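Soluble secreted antigen MPT53 (Mycobacterium tuberculosis, PDB 1LU4) probably catalyses the oxidation of reduced, unfolded secreted proteins so that they acquire disulfide bonds, as a thioredoxin-fold oxidoreductase. Local coordinates at residues A[25-31]-A[102-108]; A[2-7]-A[19-23]; A[58-63]-A[81-87]; A[43-47]-A[77-81]. All coordinates share one frame; numbering follows the deposited sequence.

Contact 1: A[25-31]-A[102-108]; sequences KPAVLWF and AFVFYRA
Trp30 and Phe103 fit bump to hollow between the antiparallel strands 27-31 and 102-106. Trp30 CD1 lies over one face of the Phe103 ring, offset toward its rim, 3.4 Å from Phe103 CE2; the five-membered ring and the phenyl ring meet obliquely, planes at 36°. CG of Trp30 stands anti to its own N (chi1 -177°), which lays the indole beside the Phe103 ring with both side chains pointing the same way. On this side Val28 fills the notch between two phenylalanines: its methyls spread over the gap, CG1 reaching both rings and CG2 leaning on Phe105, 3.8 Å from Phe105 CD1. A branched residue suits this place. Both strands belong to the central mixed sheet of the thioredoxin fold, and helix 37-52 lies over this side, where Glu42 accepts a hydrogen bond from Trp30 NE1. The other side carries Ala27, Leu29, Phe31, Ala102, Val104 and Tyr106. There Leu29 CD1 pushes against the edge of the Tyr106 ring, in its plane, 3.9 Å from Tyr106 CE2, while Val104 CG2 approaches the edge of Phe31, 4.0 Å from Phe31 CE1. Ala27 CB faces Tyr106 CB and Ala102 CB faces Phe31 CB, each 4.2 Å apart, so short side chains fit flush between large ones. Tyrosine suits its buried place: the Tyr106 ring packs on Leu29 while its OH bonds Ala1 N and Tyr95 OH. Paired backbone bonds set the register, including Leu29 N to Val104 O at 2.9 Å and Phe31 N to Ala102 O at 2.8 Å.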
# COMPACT_ATOMS: atom_id res chain seq x y z
N LYS A 25 -13.18 0.98 -7.80
CA LYS A 25 -13.12 2.23 -7.05
C LYS A 25 -11.65 2.68 -7.07
O LYS A 25 -10.70 1.93 -7.33
CB LYS A 25 -13.74 2.05 -5.67
CG LYS A 25 -13.01 1.02 -4.88
CD LYS A 25 -13.39 0.95 -3.42
CE LYS A 25 -14.40 -0.13 -3.11
NZ LYS A 25 -14.22 -0.61 -1.72
N PRO A 26 -11.41 3.97 -6.86
CA PRO A 26 -10.04 4.48 -6.81
C PRO A 26 -9.34 3.87 -5.57
O PRO A 26 -9.91 3.76 -4.49
CB PRO A 26 -10.21 5.98 -6.62
CG PRO A 26 -11.64 6.23 -6.27
CD PRO A 26 -12.44 5.02 -6.61
N ALA A 27 -8.09 3.45 -5.79
CA ALA A 27 -7.39 2.77 -4.72
C ALA A 27 -5.89 2.98 -4.87
O ALA A 27 -5.40 3.27 -5.99
CB ALA A 27 -7.74 1.27 -4.76
N VAL A 28 -5.19 2.79 -3.78
CA VAL A 28 -3.72 2.86 -3.79
C VAL A 28 -3.23 1.62 -3.05
O VAL A 28 -3.59 1.40 -1.89
CB VAL A 28 -3.21 4.15 -3.12
CG1 VAL A 28 -1.67 4.14 -3.04
CG2 VAL A 28 -3.68 5.42 -3.81
N LEU A 29 -2.34 0.85 -3.72
CA LEU A 29 -1.58 -0.18 -3.03
C LEU A 29 -0.20 0.37 -2.71
O LEU A 29 0.44 0.99 -3.59
CB LEU A 29 -1.41 -1.44 -3.89
CG LEU A 29 -2.68 -2.07 -4.46
CD1 LEU A 29 -2.33 -3.32 -5.25
CD2 LEU A 29 -3.74 -2.34 -3.37
N TRP A 30 0.27 0.13 -1.50
CA TRP A 30 1.59 0.58 -1.09
C TRP A 30 2.32 -0.61 -0.50
O TRP A 30 1.93 -1.14 0.54
CB TRP A 30 1.48 1.71 -0.07
CG TRP A 30 2.78 2.31 0.37
CD1 TRP A 30 3.78 2.83 -0.41
CD2 TRP A 30 3.23 2.51 1.72
NE1 TRP A 30 4.81 3.31 0.34
CE2 TRP A 30 4.49 3.13 1.65
CE3 TRP A 30 2.65 2.21 2.97
CZ2 TRP A 30 5.21 3.46 2.81
CZ3 TRP A 30 3.38 2.55 4.13
CH2 TRP A 30 4.63 3.16 4.01
N PHE A 31 3.38 -1.02 -1.20
CA PHE A 31 4.20 -2.18 -0.77
C PHE A 31 5.34 -1.69 0.05
O PHE A 31 6.18 -0.88 -0.42
CB PHE A 31 4.73 -2.90 -2.04
CG PHE A 31 3.63 -3.53 -2.86
CD1 PHE A 31 2.89 -2.80 -3.80
CD2 PHE A 31 3.32 -4.89 -2.68
CE1 PHE A 31 1.90 -3.42 -4.53
CE2 PHE A 31 2.30 -5.49 -3.42
CZ PHE A 31 1.56 -4.76 -4.34
N ALA A 102 6.83 0.62 -3.08
CA ALA A 102 6.24 0.69 -4.41
C ALA A 102 4.79 1.07 -4.25
O ALA A 102 4.15 0.67 -3.30
CB ALA A 102 6.31 -0.63 -5.17
N PHE A 103 4.27 1.86 -5.19
CA PHE A 103 2.89 2.27 -5.25
C PHE A 103 2.21 1.76 -6.52
O PHE A 103 2.84 1.84 -7.58
CB PHE A 103 2.78 3.78 -5.26
CG PHE A 103 3.25 4.53 -4.04
CD1 PHE A 103 4.62 4.81 -3.91
CD2 PHE A 103 2.35 4.95 -3.11
CE1 PHE A 103 5.04 5.53 -2.82
CE2 PHE A 103 2.77 5.68 -2.00
CZ PHE A 103 4.11 5.95 -1.89
N VAL A 104 0.96 1.36 -6.39
CA VAL A 104 0.08 1.16 -7.53
C VAL A 104 -1.11 2.06 -7.31
O VAL A 104 -1.84 1.91 -6.36
CB VAL A 104 -0.32 -0.29 -7.73
CG1 VAL A 104 -1.16 -0.44 -8.98
CG2 VAL A 104 0.89 -1.28 -7.80
N PHE A 105 -1.33 2.97 -8.29
CA PHE A 105 -2.41 3.95 -8.23
C PHE A 105 -3.51 3.50 -9.16
O PHE A 105 -3.31 3.54 -10.41
CB PHE A 105 -1.85 5.31 -8.65
CG PHE A 105 -0.88 5.90 -7.67
CD1 PHE A 105 -1.31 6.56 -6.54
CD2 PHE A 105 0.50 5.75 -7.90
CE1 PHE A 105 -0.43 7.07 -5.64
CE2 PHE A 105 1.41 6.28 -7.00
CZ PHE A 105 0.94 6.93 -5.88
N TYR A 106 -4.64 3.05 -8.65
CA TYR A 106 -5.75 2.54 -9.46
C TYR A 106 -6.87 3.56 -9.57
O TYR A 106 -7.34 4.14 -8.60
CB TYR A 106 -6.38 1.39 -8.76
CG TYR A 106 -5.74 0.02 -8.96
CD1 TYR A 106 -5.91 -0.64 -10.16
CD2 TYR A 106 -4.98 -0.56 -7.98
CE1 TYR A 106 -5.35 -1.86 -10.35
CE2 TYR A 106 -4.41 -1.82 -8.17
CZ TYR A 106 -4.60 -2.46 -9.36
OH TYR A 106 -4.03 -3.70 -9.55
N ARG A 107 -7.29 3.75 -10.82
CA ARG A 107 -8.55 4.42 -11.10
C ARG A 107 -9.69 3.42 -10.97
O ARG A 107 -9.50 2.20 -11.02
CB ARG A 107 -8.58 5.00 -12.52
CG ARG A 107 -7.53 6.12 -12.69
CD ARG A 107 -7.75 6.70 -14.10
NE ARG A 107 -9.01 7.40 -14.22
CZ ARG A 107 -9.17 8.70 -13.96
NH1 ARG A 107 -8.12 9.42 -13.55
NH2 ARG A 107 -10.37 9.24 -14.11
N ALA A 108 -10.93 3.95 -10.82
CA ALA A 108 -12.11 3.10 -10.71
C ALA A 108 -12.30 2.25 -11.95
O ALA A 108 -12.86 1.17 -11.88
CB ALA A 108 -13.36 3.99 -10.48

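Contact 2: A[2-7]-A[19-23]; sequences DERLQF and GASLQ
Gly19 lies beneath the ring of Phe7, where two short 3-10 turns, 3-5 and 19-22, pack together on the N-terminal side of the thioredoxin fold. Its CA sits over the centre of one face of that ring, 4.0 Å from the Phe7 centroid, in a CH-pi contact; glycine, with no side chain, lets its CA lie directly under the ring. Gly19 N also gives a hydrogen bond of 2.8 Å to Phe7 O, so backbone and ring of one residue hold the start of the second turn. Phe7 has its CG between N and the carbonyl carbon (chi1 59°), which brings the ring back over the glycine. Ala20, next in line, runs its backbone beside Gln6, with Ala20 CA 4.8 Å from Gln6 CA; its N is bonded to Asp18 OD1. Leu22 turns inward and meets Leu5 at about a right angle, Leu22 CD1 lying 3.9 Å from Leu5 CD2. Both leucines are buried, and their branched ends join the apolar layer formed with Val59 and Tyr106. Gln23, at a partly exposed margin, offers its aliphatic part to Leu5: the two chains slide past each other in opposite directions, with Gln23 CG 3.8 Å from Leu5 CD1.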
# COMPACT_ATOMS: atom_id res chain seq x y z
N ASP A 2 -7.40 -4.83 -12.82
CA ASP A 2 -8.55 -5.72 -12.92
C ASP A 2 -8.24 -7.04 -12.24
O ASP A 2 -8.27 -7.10 -10.99
CB ASP A 2 -8.93 -5.77 -14.41
CG ASP A 2 -10.20 -4.97 -14.63
OD1 ASP A 2 -10.24 -3.85 -15.18
OD2 ASP A 2 -11.24 -5.53 -14.21
N GLU A 3 -7.95 -8.15 -12.92
CA GLU A 3 -7.91 -9.45 -12.26
C GLU A 3 -6.74 -9.64 -11.30
O GLU A 3 -6.74 -10.53 -10.43
CB GLU A 3 -7.88 -10.54 -13.37
CG GLU A 3 -8.42 -11.85 -12.81
CD GLU A 3 -9.12 -12.71 -13.84
OE1 GLU A 3 -8.98 -12.41 -15.05
OE2 GLU A 3 -9.80 -13.67 -13.43
N ARG A 4 -5.67 -8.84 -11.34
CA ARG A 4 -4.73 -9.07 -10.26
C ARG A 4 -5.24 -8.75 -8.86
O ARG A 4 -4.71 -9.30 -7.88
CB ARG A 4 -3.51 -8.17 -10.44
CG ARG A 4 -2.71 -8.47 -11.68
CD ARG A 4 -1.51 -7.55 -11.82
NE ARG A 4 -1.91 -6.15 -11.93
CZ ARG A 4 -1.15 -5.07 -11.95
NH1 ARG A 4 0.18 -5.28 -11.89
NH2 ARG A 4 -1.58 -3.82 -12.02
N LEU A 5 -6.23 -7.86 -8.79
CA LEU A 5 -6.81 -7.55 -7.49
C LEU A 5 -7.56 -8.76 -6.91
O LEU A 5 -7.98 -8.69 -5.78
CB LEU A 5 -7.80 -6.39 -7.63
CG LEU A 5 -7.14 -5.03 -7.88
CD1 LEU A 5 -8.20 -4.02 -8.29
CD2 LEU A 5 -6.40 -4.54 -6.63
N GLN A 6 -7.73 -9.87 -7.64
CA GLN A 6 -8.47 -11.03 -7.17
C GLN A 6 -7.57 -11.88 -6.29
O GLN A 6 -7.13 -12.95 -6.69
CB GLN A 6 -9.00 -11.81 -8.37
CG GLN A 6 -9.46 -10.92 -9.52
CD GLN A 6 -10.84 -11.38 -9.94
OE1 GLN A 6 -11.18 -11.18 -11.09
NE2 GLN A 6 -11.52 -11.97 -8.96
N PHE A 7 -7.26 -11.34 -5.12
CA PHE A 7 -6.47 -12.08 -4.14
C PHE A 7 -7.19 -12.03 -2.80
O PHE A 7 -7.98 -11.10 -2.60
CB PHE A 7 -5.05 -11.55 -3.98
CG PHE A 7 -4.96 -10.09 -3.54
CD1 PHE A 7 -5.00 -9.68 -2.23
CD2 PHE A 7 -4.78 -9.10 -4.50
CE1 PHE A 7 -4.91 -8.37 -1.87
CE2 PHE A 7 -4.70 -7.75 -4.13
CZ PHE A 7 -4.73 -7.36 -2.79
N GLY A 19 -9.14 -8.68 -1.89
CA GLY A 19 -8.71 -7.71 -2.86
C GLY A 19 -9.75 -7.38 -3.90
O GLY A 19 -9.77 -6.28 -4.47
N ALA A 20 -10.67 -8.32 -4.14
CA ALA A 20 -11.68 -8.07 -5.16
C ALA A 20 -12.54 -6.89 -4.71
O ALA A 20 -13.14 -6.26 -5.58
CB ALA A 20 -12.50 -9.32 -5.39
N SER A 21 -12.59 -6.62 -3.41
CA SER A 21 -13.38 -5.47 -2.94
C SER A 21 -12.84 -4.15 -3.45
O SER A 21 -13.59 -3.18 -3.38
CB SER A 21 -13.42 -5.47 -1.40
OG SER A 21 -12.15 -5.14 -0.84
N LEU A 22 -11.61 -4.13 -3.97
CA LEU A 22 -11.03 -2.91 -4.47
C LEU A 22 -11.47 -2.65 -5.89
O LEU A 22 -11.28 -1.53 -6.41
CB LEU A 22 -9.49 -2.99 -4.41
CG LEU A 22 -8.94 -3.08 -2.96
CD1 LEU A 22 -7.46 -3.39 -3.03
CD2 LEU A 22 -9.20 -1.81 -2.18
N GLN A 23 -12.00 -3.65 -6.57
CA GLN A 23 -12.36 -3.41 -7.98
C GLN A 23 -13.45 -2.34 -8.08
O GLN A 23 -14.44 -2.24 -7.32
CB GLN A 23 -12.75 -4.76 -8.60
CG GLN A 23 -11.56 -5.70 -8.68
CD GLN A 23 -11.87 -7.08 -9.23
OE1 GLN A 23 -11.04 -7.67 -9.96
NE2 GLN A 23 -13.05 -7.61 -8.89

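Contact 3: A[58-63]-A[81-87]; sequences FVGIAT and FTNLNDA
Phe81 carries its CG between the backbone N and the carbonyl carbon (chi1 49°), and this brings one face of its ring against Phe58, whose CB lies 4.0 Å from the Phe81 centroid in a CH-pi contact. Asn83, with CG anti to its carbonyl carbon (chi1 -76°), swings OD1 to 3.2 Å from Gly60 CA. Glycine suits that spot, having no side chain in the place the amide oxygen takes; this oxygen accepts a hydrogen bond from Trp32 NE1. Backbone bonds alternate between the parallel strands: Gly60 N to Thr82 O, Leu84 N to Gly60 O, Ala62 N to Leu84 O and, at 2.9 Å, Asp86 N to Ala62 O. Before them a water bridges the gap, donating to Phe58 O and accepting from Thr82 N. Beyond them Thr63 OG1 donates to Asp86 O at 2.8 Å. The buried Asp86 has OD1 bonded by Ile91 N and OD2 by Trp92 N. Leu84 CD1 lies 3.8 Å from Val59 CG1 and meets Ile61 CG1, with Leu84 also touching Phe7. Helix 67-77 completes a beta-alpha-beta unit and packs on Ala62, Asn83 and Asn85; strand 27-32 flanks strand 57-62, and helix 37-52 covers Phe58 and Phe81.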
# COMPACT_ATOMS: atom_id res chain seq x y z
N PHE A 58 -6.93 2.99 0.50
CA PHE A 58 -5.50 2.69 0.59
C PHE A 58 -5.33 1.32 1.25
O PHE A 58 -5.95 1.02 2.26
CB PHE A 58 -4.78 3.73 1.49
CG PHE A 58 -4.59 5.07 0.81
CD1 PHE A 58 -5.69 5.90 0.58
CD2 PHE A 58 -3.32 5.49 0.43
CE1 PHE A 58 -5.50 7.13 -0.04
CE2 PHE A 58 -3.11 6.73 -0.18
CZ PHE A 58 -4.23 7.51 -0.39
N VAL A 59 -4.42 0.51 0.67
CA VAL A 59 -4.07 -0.77 1.24
C VAL A 59 -2.57 -0.88 1.21
O VAL A 59 -1.93 -0.86 0.17
CB VAL A 59 -4.71 -1.92 0.46
CG1 VAL A 59 -4.33 -3.28 1.06
CG2 VAL A 59 -6.23 -1.74 0.41
N GLY A 60 -2.01 -1.03 2.42
CA GLY A 60 -0.57 -1.32 2.54
C GLY A 60 -0.37 -2.83 2.49
O GLY A 60 -1.21 -3.59 2.97
N ILE A 61 0.76 -3.26 1.94
CA ILE A 61 1.04 -4.67 1.79
C ILE A 61 2.50 -4.85 2.25
O ILE A 61 3.44 -4.37 1.60
CB ILE A 61 0.83 -5.17 0.34
CG1 ILE A 61 -0.59 -4.82 -0.14
CG2 ILE A 61 1.11 -6.65 0.28
CD1 ILE A 61 -0.94 -5.11 -1.56
N ALA A 62 2.66 -5.49 3.41
CA ALA A 62 3.99 -5.59 4.02
C ALA A 62 4.49 -7.02 3.88
O ALA A 62 3.74 -8.00 3.88
CB ALA A 62 3.89 -5.26 5.52
N THR A 63 5.83 -7.15 3.80
CA THR A 63 6.43 -8.49 3.79
C THR A 63 7.86 -8.36 4.38
O THR A 63 8.33 -7.28 4.70
CB THR A 63 6.44 -9.07 2.39
OG1 THR A 63 6.76 -10.51 2.47
CG2 THR A 63 7.42 -8.42 1.45
N PHE A 81 -5.45 2.67 7.71
CA PHE A 81 -6.01 2.01 6.57
C PHE A 81 -5.59 0.54 6.65
O PHE A 81 -4.73 0.18 7.45
CB PHE A 81 -5.60 2.66 5.23
CG PHE A 81 -4.12 2.93 5.07
CD1 PHE A 81 -3.26 1.89 4.63
CD2 PHE A 81 -3.57 4.17 5.31
CE1 PHE A 81 -1.91 2.17 4.43
CE2 PHE A 81 -2.24 4.45 5.08
CZ PHE A 81 -1.42 3.42 4.64
N THR A 82 -6.18 -0.30 5.80
CA THR A 82 -5.87 -1.73 5.84
C THR A 82 -4.39 -1.94 5.52
O THR A 82 -3.88 -1.40 4.54
CB THR A 82 -6.71 -2.46 4.77
OG1 THR A 82 -8.09 -2.28 5.08
CG2 THR A 82 -6.37 -3.94 4.76
N ASN A 83 -3.74 -2.77 6.31
CA ASN A 83 -2.38 -3.26 5.99
C ASN A 83 -2.38 -4.75 6.07
O ASN A 83 -2.88 -5.37 7.01
CB ASN A 83 -1.34 -2.65 6.96
CG ASN A 83 -1.07 -1.21 6.60
OD1 ASN A 83 -0.28 -0.91 5.71
ND2 ASN A 83 -1.81 -0.35 7.26
N LEU A 84 -1.80 -5.37 5.04
CA LEU A 84 -1.82 -6.81 4.85
C LEU A 84 -0.48 -7.42 5.26
O LEU A 84 0.57 -6.89 4.93
CB LEU A 84 -2.08 -7.17 3.37
CG LEU A 84 -3.43 -6.56 2.87
CD1 LEU A 84 -3.67 -6.96 1.42
CD2 LEU A 84 -4.62 -6.98 3.72
N ASN A 85 -0.56 -8.54 5.97
CA ASN A 85 0.66 -9.28 6.31
C ASN A 85 0.89 -10.28 5.18
O ASN A 85 0.31 -11.39 5.22
CB ASN A 85 0.42 -10.01 7.64
CG ASN A 85 1.60 -10.90 8.00
OD1 ASN A 85 2.65 -10.85 7.40
ND2 ASN A 85 1.38 -11.75 8.98
N ASP A 86 1.64 -9.91 4.16
CA ASP A 86 1.86 -10.79 3.02
C ASP A 86 3.08 -11.62 3.33
O ASP A 86 4.16 -11.47 2.77
CB ASP A 86 2.09 -9.95 1.77
CG ASP A 86 2.21 -10.78 0.50
OD1 ASP A 86 1.61 -11.85 0.40
OD2 ASP A 86 2.91 -10.35 -0.43
N ALA A 87 2.89 -12.54 4.29
CA ALA A 87 4.01 -13.15 4.97
C ALA A 87 4.90 -13.90 3.99
O ALA A 87 6.11 -13.97 4.19
CB ALA A 87 3.48 -14.12 6.04
O HOH W 1 -8.10 0.68 3.72

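Contact 4: A[43-47]-A[77-81]; sequences APSLS and YNLNF
Ala43 presses its methyl onto one face of the Tyr77 ring, and this CH-pi contact leads the apolar part of the contact. The carbon sits off-centre, with Ala43 CB 3.4 Å from Tyr77 CG and 3.7 Å from the ring centroid. Alanine, short and apolar, suits a place where a ring lies this close to the helix. Pro44 runs alongside the same ring, its CG 3.9 Å from Tyr77 CD1. Tyr77 shows two characters: its ring lies on the alanine while its OH bonds Asn40 ND2, one turn earlier in helix 37-52. Further along, Leu79 puts its CD2 branch among the helix residues, 3.4 Å from Ala43 O and 4.1 Å from Leu46 CB. Leu46 CB also meets the end of the Phe81 ring, 4.1 Å from Phe81 CZ, so that Leu79 and Phe81 lie side by side on it.

Hydrogen bonding is concentrated at Ser47. Its OG stands anti to the backbone N (chi1 178°), a torsion that aims the hydroxyl at the chain leaving helix 67-77, and it donates to Asn78 O at 2.7 Å, from well above the carbonyl plane. Asn78, with positive phi, ends that helix in a Schellman motif, a conformation asparagine tolerates well. A water adds a second link, donating to Ser47 O at 2.9 Å and accepting from Asn80 N. Two helices of the thioredoxin fold are thus joined through the turn that follows one of them. Serine and water satisfy backbone polar groups where the chain leaves its helix, whereas the alanine, leucines and rings hold the inner side mainly by apolar and CH-pi contact.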
# COMPACT_ATOMS: atom_id res chain seq x y z
N ALA A 43 6.01 7.01 5.15
CA ALA A 43 4.87 6.62 5.96
C ALA A 43 4.08 7.83 6.48
O ALA A 43 2.83 7.76 6.42
CB ALA A 43 5.29 5.75 7.12
N PRO A 44 4.67 8.91 6.98
CA PRO A 44 3.84 10.05 7.42
C PRO A 44 2.98 10.63 6.30
O PRO A 44 1.86 11.07 6.50
CB PRO A 44 4.87 11.07 7.91
CG PRO A 44 6.10 10.27 8.27
CD PRO A 44 6.10 9.13 7.27
N SER A 45 3.55 10.62 5.06
CA SER A 45 2.80 11.09 3.92
C SER A 45 1.66 10.19 3.58
O SER A 45 0.56 10.65 3.24
CB SER A 45 3.75 11.21 2.71
OG SER A 45 4.70 12.23 3.03
N LEU A 46 1.84 8.87 3.60
CA LEU A 46 0.71 7.91 3.43
C LEU A 46 -0.35 8.20 4.46
O LEU A 46 -1.54 8.25 4.14
CB LEU A 46 1.14 6.44 3.60
CG LEU A 46 1.66 5.69 2.39
CD1 LEU A 46 0.56 5.49 1.32
CD2 LEU A 46 2.87 6.36 1.76
N SER A 47 0.06 8.40 5.73
CA SER A 47 -0.96 8.59 6.77
C SER A 47 -1.81 9.82 6.51
O SER A 47 -3.04 9.79 6.56
CB SER A 47 -0.21 8.81 8.10
OG SER A 47 -1.19 9.04 9.11
N TYR A 77 3.41 5.47 12.71
CA TYR A 77 3.10 6.42 11.68
C TYR A 77 1.62 6.62 11.49
O TYR A 77 1.22 7.39 10.60
CB TYR A 77 3.77 6.02 10.34
CG TYR A 77 5.28 6.00 10.47
CD1 TYR A 77 5.96 7.19 10.67
CD2 TYR A 77 6.02 4.83 10.35
CE1 TYR A 77 7.36 7.24 10.77
CE2 TYR A 77 7.41 4.86 10.46
CZ TYR A 77 8.06 6.05 10.65
OH TYR A 77 9.43 6.11 10.79
N ASN A 78 0.81 6.02 12.34
CA ASN A 78 -0.65 6.26 12.28
C ASN A 78 -1.20 5.96 10.90
O ASN A 78 -1.91 6.75 10.27
CB ASN A 78 -0.94 7.72 12.67
CG ASN A 78 -2.37 7.88 13.08
OD1 ASN A 78 -3.16 6.92 13.09
ND2 ASN A 78 -2.75 9.10 13.42
N LEU A 79 -0.91 4.76 10.39
CA LEU A 79 -1.41 4.34 9.06
C LEU A 79 -2.80 3.78 9.22
O LEU A 79 -3.01 2.59 9.43
CB LEU A 79 -0.47 3.33 8.41
CG LEU A 79 0.97 3.81 8.27
CD1 LEU A 79 1.85 2.74 7.60
CD2 LEU A 79 1.05 5.05 7.42
N ASN A 80 -3.80 4.69 9.17
CA ASN A 80 -5.17 4.29 9.44
C ASN A 80 -5.88 3.81 8.20
O ASN A 80 -6.84 4.44 7.67
CB ASN A 80 -5.93 5.49 10.05
CG ASN A 80 -7.34 5.13 10.46
OD1 ASN A 80 -7.61 3.98 10.82
ND2 ASN A 80 -8.22 6.08 10.45
N PHE A 81 -5.45 2.67 7.71
CA PHE A 81 -6.01 2.01 6.57
C PHE A 81 -5.59 0.54 6.65
O PHE A 81 -4.73 0.18 7.45
CB PHE A 81 -5.60 2.66 5.23
CG PHE A 81 -4.12 2.93 5.07
CD1 PHE A 81 -3.26 1.89 4.63
CD2 PHE A 81 -3.57 4.17 5.31
CE1 PHE A 81 -1.91 2.17 4.43
CE2 PHE A 81 -2.24 4.45 5.08
CZ PHE A 81 -1.42 3.42 4.64
O HOH W 2 -4.13 7.30 7.55

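How the contacts relate
Contacts 1 and 3 are buried and build one sheet: strands 27-32 and 57-62 are neighbours in it, with Trp30 O 2.8 Å from Ile61 N, a probable hydrogen bond. Contact 1 pairs antiparallel strands under large apolar side chains, while contact 3 pairs parallel ones and adds buried polar groups and a water. Contacts 2 and 4 are only partly buried and lie on opposite sides of the chain's centre, with centres about 22 Å apart. Each has one direct hydrogen bond and a CH-pi contact; contact 4 adds a water bridge. Contact 2 reaches the sheet through its leucines, Leu5 meeting Tyr106 and Leu22 meeting Leu29. Contact 4 meets it through Leu46 on Trp30 and Phe103, and shares Phe81 with contact 3.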